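Local coordinates for uncharacterized protein MJ0690 (PDB 3K32) that is uncharacterised but has a HUP-type fold and, as a predicted tRNA methyltransferase subunit, probably takes part in tRNA modification, at residues Lys61-Ala73 and Tyr89-Tyr102. Residues are numbered along the deposited sequence; the frame is centred on the assembly and turned at random.
Sequences KVITLDRKIVEKA and YVHKTVLEILADEY
I69 is the knob here: its side chain drops into a hole on helix 84-98 made by Y89, V90, T93 and I97. The two branches share the work. A chi1 of -65° puts CG1 beside the backbone N and leaves CG2 anti to it, 4.0 Å from V90 CG1, while CD1 reaches I97 CD1 at 4.1 Å. One turn on, A73 CB packs against V90 CG2 at 3.5 Å, so buried I69, V90 and A73 form the close-packed part; the axes of segments 68-73 and 89-98 come within 10.0 Å and run roughly antiparallel, at 159°. Following the chain back to the sheet, L65 meets I97 tip to tip and lays CD2 across V94 CG2 at 3.9 Å; I38 of strand 32-39 touches both L65 and V94. The I63 and L98 side chains then slide past each other, CD1 to CD1 at 3.5 Å.

Exposed K72 and K61 mark the looser solvent side. K72 runs its aliphatic chain over one face of the Y89 ring, CD sitting off-centre. The edge of that ring faces I69 O. At the far end, K61 donates from NZ to Y102 OH at 2.9 Å, the one hydrogen bond between the segments. A phenylalanine in place of Y102 would probably leave K61 NZ without this acceptor and the lysine chain freer to swing.

Helix 84-98 thus packs both on helix 68-80 and on the end of edge strand 59-64 and the loop after it, as in the Rossmann-like alpha/beta fold of the HUP clan.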
loop_
_atom_site.group_PDB
_atom_site.type_symbol
_atom_site.label_atom_id
_atom_site.label_comp_id
_atom_site.label_asym_id
_atom_site.label_seq_id
_atom_site.Cartn_x
_atom_site.Cartn_y
_atom_site.Cartn_z
ATOM N N LYS B 61 -13.058 17.140 9.903
ATOM C CA LYS B 61 -13.939 16.985 11.044
ATOM C C LYS B 61 -13.130 16.434 12.210
ATOM O O LYS B 61 -12.238 15.608 12.015
ATOM C CB LYS B 61 -15.064 16.014 10.674
ATOM C CG LYS B 61 -16.110 15.786 11.748
ATOM C CD LYS B 61 -17.490 15.660 11.111
ATOM C CE LYS B 61 -18.177 14.359 11.463
ATOM N NZ LYS B 61 -17.488 13.196 10.846
ATOM N N VAL B 62 -13.411 16.894 13.421
ATOM C CA VAL B 62 -12.836 16.227 14.579
ATOM C C VAL B 62 -13.883 15.417 15.322
ATOM O O VAL B 62 -14.975 15.880 15.586
ATOM C CB VAL B 62 -12.044 17.159 15.546
ATOM C CG1 VAL B 62 -11.706 18.509 14.898
ATOM C CG2 VAL B 62 -12.754 17.308 16.870
ATOM N N ILE B 63 -13.523 14.183 15.631
ATOM C CA ILE B 63 -14.380 13.258 16.329
ATOM C C ILE B 63 -13.892 13.079 17.766
ATOM O O ILE B 63 -12.736 12.696 18.010
ATOM C CB ILE B 63 -14.329 11.924 15.615
ATOM C CG1 ILE B 63 -14.882 12.098 14.207
ATOM C CG2 ILE B 63 -15.087 10.853 16.403
ATOM C CD1 ILE B 63 -15.132 10.827 13.495
ATOM N N THR B 64 -14.766 13.358 18.718
ATOM C CA THR B 64 -14.394 13.274 20.120
ATOM C C THR B 64 -14.726 11.895 20.696
ATOM O O THR B 64 -15.863 11.432 20.610
ATOM C CB THR B 64 -15.082 14.387 20.924
ATOM O OG1 THR B 64 -14.825 15.643 20.285
ATOM C CG2 THR B 64 -14.560 14.427 22.352
ATOM N N LEU B 65 -13.718 11.238 21.270
ATOM C CA LEU B 65 -13.890 9.906 21.852
ATOM C C LEU B 65 -13.678 9.949 23.361
ATOM O O LEU B 65 -13.155 10.930 23.888
ATOM C CB LEU B 65 -12.935 8.907 21.193
ATOM C CG LEU B 65 -13.547 8.133 20.008
ATOM C CD1 LEU B 65 -14.606 8.927 19.264
ATOM C CD2 LEU B 65 -12.486 7.629 19.059
ATOM N N ASP B 66 -14.091 8.892 24.050
ATOM C CA ASP B 66 -13.963 8.821 25.505
ATOM C C ASP B 66 -12.491 8.900 25.950
ATOM O O ASP B 66 -11.623 8.188 25.428
ATOM C CB ASP B 66 -14.633 7.549 26.038
ATOM C CG ASP B 66 -14.786 7.550 27.560
ATOM O OD1 ASP B 66 -13.789 7.780 28.295
ATOM O OD2 ASP B 66 -15.921 7.299 28.026
ATOM N N ARG B 67 -12.231 9.773 26.922
ATOM C CA ARG B 67 -10.885 10.023 27.431
ATOM C C ARG B 67 -10.235 8.792 28.081
ATOM O O ARG B 67 -9.030 8.759 28.302
ATOM C CB ARG B 67 -10.930 11.172 28.433
ATOM C CG ARG B 67 -9.643 11.384 29.204
ATOM C CD ARG B 67 -9.826 12.296 30.407
ATOM N NE ARG B 67 -8.545 12.498 31.071
ATOM C CZ ARG B 67 -7.921 13.668 31.186
ATOM N NH1 ARG B 67 -8.470 14.774 30.704
ATOM N NH2 ARG B 67 -6.743 13.725 31.796
ATOM N N LYS B 68 -11.037 7.779 28.376
ATOM C CA LYS B 68 -10.538 6.577 29.031
ATOM C C LYS B 68 -9.639 5.780 28.093
ATOM O O LYS B 68 -8.791 4.993 28.544
ATOM C CB LYS B 68 -11.709 5.704 29.483
ATOM C CG LYS B 68 -12.573 5.208 28.325
ATOM C CD LYS B 68 -12.765 3.698 28.362
ATOM C CE LYS B 68 -14.238 3.321 28.265
ATOM N NZ LYS B 68 -15.036 3.878 29.403
ATOM N N ILE B 69 -9.838 5.969 26.789
ATOM C CA ILE B 69 -9.016 5.280 25.811
ATOM C C ILE B 69 -7.570 5.704 25.986
ATOM O O ILE B 69 -6.675 4.857 26.014
ATOM C CB ILE B 69 -9.479 5.555 24.367
ATOM C CG1 ILE B 69 -10.872 4.968 24.136
ATOM C CG2 ILE B 69 -8.500 4.938 23.385
ATOM C CD1 ILE B 69 -11.603 5.623 23.038
ATOM N N VAL B 70 -7.340 7.010 26.134
ATOM C CA VAL B 70 -5.978 7.510 26.341
ATOM C C VAL B 70 -5.487 7.309 27.766
ATOM O O VAL B 70 -4.292 7.105 27.989
ATOM C CB VAL B 70 -5.797 8.994 25.913
ATOM C CG1 VAL B 70 -5.632 9.080 24.404
ATOM C CG2 VAL B 70 -6.963 9.886 26.420
ATOM N N GLU B 71 -6.404 7.339 28.728
ATOM C CA GLU B 71 -6.036 7.054 30.113
ATOM C C GLU B 71 -5.341 5.700 30.174
ATOM O O GLU B 71 -4.315 5.533 30.842
ATOM C CB GLU B 71 -7.259 7.093 31.032
ATOM C CG GLU B 71 -7.806 8.496 31.267
ATOM C CD GLU B 71 -6.838 9.393 32.037
ATOM O OE1 GLU B 71 -5.869 8.863 32.629
ATOM O OE2 GLU B 71 -7.051 10.628 32.064
ATOM N N LYS B 72 -5.886 4.741 29.437
ATOM C CA LYS B 72 -5.325 3.398 29.405
ATOM C C LYS B 72 -4.012 3.349 28.602
ATOM O O LYS B 72 -3.074 2.621 28.964
ATOM C CB LYS B 72 -6.350 2.401 28.862
ATOM C CG LYS B 72 -5.785 1.030 28.674
ATOM C CD LYS B 72 -6.868 0.000 28.485
ATOM C CE LYS B 72 -6.289 -1.405 28.622
ATOM N NZ LYS B 72 -5.539 -1.591 29.903
ATOM N N ALA B 73 -3.937 4.130 27.524
ATOM C CA ALA B 73 -2.695 4.219 26.763
ATOM C C ALA B 73 -1.612 4.744 27.674
ATOM O O ALA B 73 -0.459 4.322 27.588
ATOM C CB ALA B 73 -2.849 5.122 25.557
ATOM N N TYR B 89 -3.023 -0.242 20.743
ATOM C CA TYR B 89 -4.286 -0.348 21.450
ATOM C C TYR B 89 -5.244 0.794 21.102
ATOM O O TYR B 89 -6.426 0.554 20.870
ATOM C CB TYR B 89 -4.103 -0.450 22.982
ATOM C CG TYR B 89 -5.368 -0.063 23.701
ATOM C CD1 TYR B 89 -6.440 -0.950 23.797
ATOM C CD2 TYR B 89 -5.527 1.214 24.230
ATOM C CE1 TYR B 89 -7.636 -0.578 24.415
ATOM C CE2 TYR B 89 -6.714 1.595 24.851
ATOM C CZ TYR B 89 -7.757 0.703 24.941
ATOM O OH TYR B 89 -8.922 1.098 25.563
ATOM N N VAL B 90 -4.740 2.027 21.079
ATOM C CA VAL B 90 -5.584 3.187 20.790
ATOM C C VAL B 90 -6.120 3.112 19.357
ATOM O O VAL B 90 -7.329 3.175 19.133
ATOM C CB VAL B 90 -4.824 4.523 20.964
ATOM C CG1 VAL B 90 -5.715 5.705 20.581
ATOM C CG2 VAL B 90 -4.297 4.671 22.382
ATOM N N HIS B 91 -5.217 2.962 18.393
ATOM C CA HIS B 91 -5.601 2.963 16.977
ATOM C C HIS B 91 -6.620 1.857 16.640
ATOM O O HIS B 91 -7.608 2.094 15.936
ATOM C CB HIS B 91 -4.358 2.866 16.083
ATOM C CG HIS B 91 -4.647 3.066 14.630
ATOM N ND1 HIS B 91 -4.836 4.314 14.073
ATOM C CD2 HIS B 91 -4.793 2.182 13.620
ATOM C CE1 HIS B 91 -5.073 4.188 12.783
ATOM N NE2 HIS B 91 -5.058 2.902 12.479
ATOM N N LYS B 92 -6.373 0.655 17.156
ATOM C CA LYS B 92 -7.332 -0.433 17.050
ATOM C C LYS B 92 -8.690 -0.056 17.634
ATOM O O LYS B 92 -9.735 -0.382 17.078
ATOM C CB LYS B 92 -6.809 -1.669 17.766
ATOM C CG LYS B 92 -5.725 -2.400 17.011
ATOM C CD LYS B 92 -5.362 -3.683 17.736
ATOM C CE LYS B 92 -4.314 -4.468 16.976
ATOM N NZ LYS B 92 -3.680 -5.499 17.842
ATOM N N THR B 93 -8.671 0.637 18.760
ATOM C CA THR B 93 -9.896 0.975 19.439
ATOM C C THR B 93 -10.621 2.038 18.639
ATOM O O THR B 93 -11.843 1.989 18.453
ATOM C CB THR B 93 -9.594 1.476 20.856
ATOM O OG1 THR B 93 -8.884 0.455 21.571
ATOM C CG2 THR B 93 -10.875 1.827 21.590
ATOM N N VAL B 94 -9.861 2.999 18.144
ATOM C CA VAL B 94 -10.438 3.968 17.233
ATOM C C VAL B 94 -11.091 3.290 16.005
ATOM O O VAL B 94 -12.246 3.556 15.679
ATOM C CB VAL B 94 -9.409 5.029 16.838
ATOM C CG1 VAL B 94 -9.914 5.854 15.666
ATOM C CG2 VAL B 94 -9.082 5.912 18.061
ATOM N N LEU B 95 -10.381 2.386 15.344
ATOM C CA LEU B 95 -10.977 1.701 14.194
ATOM C C LEU B 95 -12.310 0.968 14.479
ATOM O O LEU B 95 -13.270 1.106 13.711
ATOM C CB LEU B 95 -9.951 0.801 13.494
ATOM C CG LEU B 95 -8.884 1.579 12.696
ATOM C CD1 LEU B 95 -7.755 0.679 12.196
ATOM C CD2 LEU B 95 -9.500 2.305 11.532
ATOM N N GLU B 96 -12.382 0.216 15.579
ATOM C CA GLU B 96 -13.623 -0.490 15.951
ATOM C C GLU B 96 -14.792 0.467 16.091
ATOM O O GLU B 96 -15.893 0.192 15.609
ATOM C CB GLU B 96 -13.495 -1.237 17.281
ATOM C CG GLU B 96 -12.537 -2.384 17.284
ATOM C CD GLU B 96 -13.011 -3.554 16.457
ATOM O OE1 GLU B 96 -14.197 -3.926 16.558
ATOM O OE2 GLU B 96 -12.183 -4.111 15.710
ATOM N N ILE B 97 -14.552 1.574 16.788
ATOM C CA ILE B 97 -15.578 2.584 17.006
ATOM C C ILE B 97 -15.994 3.240 15.695
ATOM O O ILE B 97 -17.175 3.348 15.396
ATOM C CB ILE B 97 -15.096 3.674 17.990
ATOM C CG1 ILE B 97 -14.813 3.068 19.374
ATOM C CG2 ILE B 97 -16.125 4.789 18.093
ATOM C CD1 ILE B 97 -14.271 4.070 20.386
ATOM N N LEU B 98 -15.017 3.678 14.918
ATOM C CA LEU B 98 -15.304 4.371 13.671
ATOM C C LEU B 98 -15.949 3.449 12.648
ATOM O O LEU B 98 -16.738 3.888 11.819
ATOM C CB LEU B 98 -14.033 5.015 13.112
ATOM C CG LEU B 98 -13.652 6.360 13.748
ATOM C CD1 LEU B 98 -14.773 7.334 13.581
ATOM C CD2 LEU B 98 -13.374 6.208 15.228
ATOM N N ALA B 99 -15.636 2.164 12.729
ATOM C CA ALA B 99 -16.212 1.181 11.807
ATOM C C ALA B 99 -17.721 0.960 11.969
ATOM O O ALA B 99 -18.337 0.295 11.154
ATOM C CB ALA B 99 -15.465 -0.144 11.901
ATOM N N ASP B 100 -18.309 1.486 13.039
ATOM C CA ASP B 100 -19.757 1.396 13.228
ATOM C C ASP B 100 -20.447 2.520 12.481
ATOM O O ASP B 100 -21.643 2.432 12.194
ATOM C CB ASP B 100 -20.150 1.440 14.722
ATOM C CG ASP B 100 -19.762 0.162 15.484
ATOM O OD1 ASP B 100 -19.877 -0.942 14.917
ATOM O OD2 ASP B 100 -19.345 0.258 16.659
ATOM N N GLU B 101 -19.693 3.570 12.152
ATOM C CA GLU B 101 -20.265 4.769 11.539
ATOM C C GLU B 101 -19.927 4.969 10.059
ATOM O O GLU B 101 -20.714 5.557 9.332
ATOM C CB GLU B 101 -19.871 6.023 12.325
ATOM C CG GLU B 101 -20.577 6.167 13.664
ATOM C CD GLU B 101 -19.608 6.433 14.812
ATOM O OE1 GLU B 101 -19.819 5.873 15.910
ATOM O OE2 GLU B 101 -18.633 7.193 14.614
ATOM N N TYR B 102 -18.758 4.517 9.617
ATOM C CA TYR B 102 -18.359 4.749 8.231
ATOM C C TYR B 102 -17.933 3.443 7.591
ATOM O O TYR B 102 -17.076 2.736 8.111
ATOM C CB TYR B 102 -17.204 5.752 8.134
ATOM C CG TYR B 102 -17.374 6.980 8.984
ATOM C CD1 TYR B 102 -18.061 8.087 8.503
ATOM C CD2 TYR B 102 -16.842 7.038 10.266
ATOM C CE1 TYR B 102 -18.228 9.214 9.273
ATOM C CE2 TYR B 102 -17.002 8.165 11.044
ATOM C CZ TYR B 102 -17.700 9.248 10.539
ATOM O OH TYR B 102 -17.869 10.369 11.304
#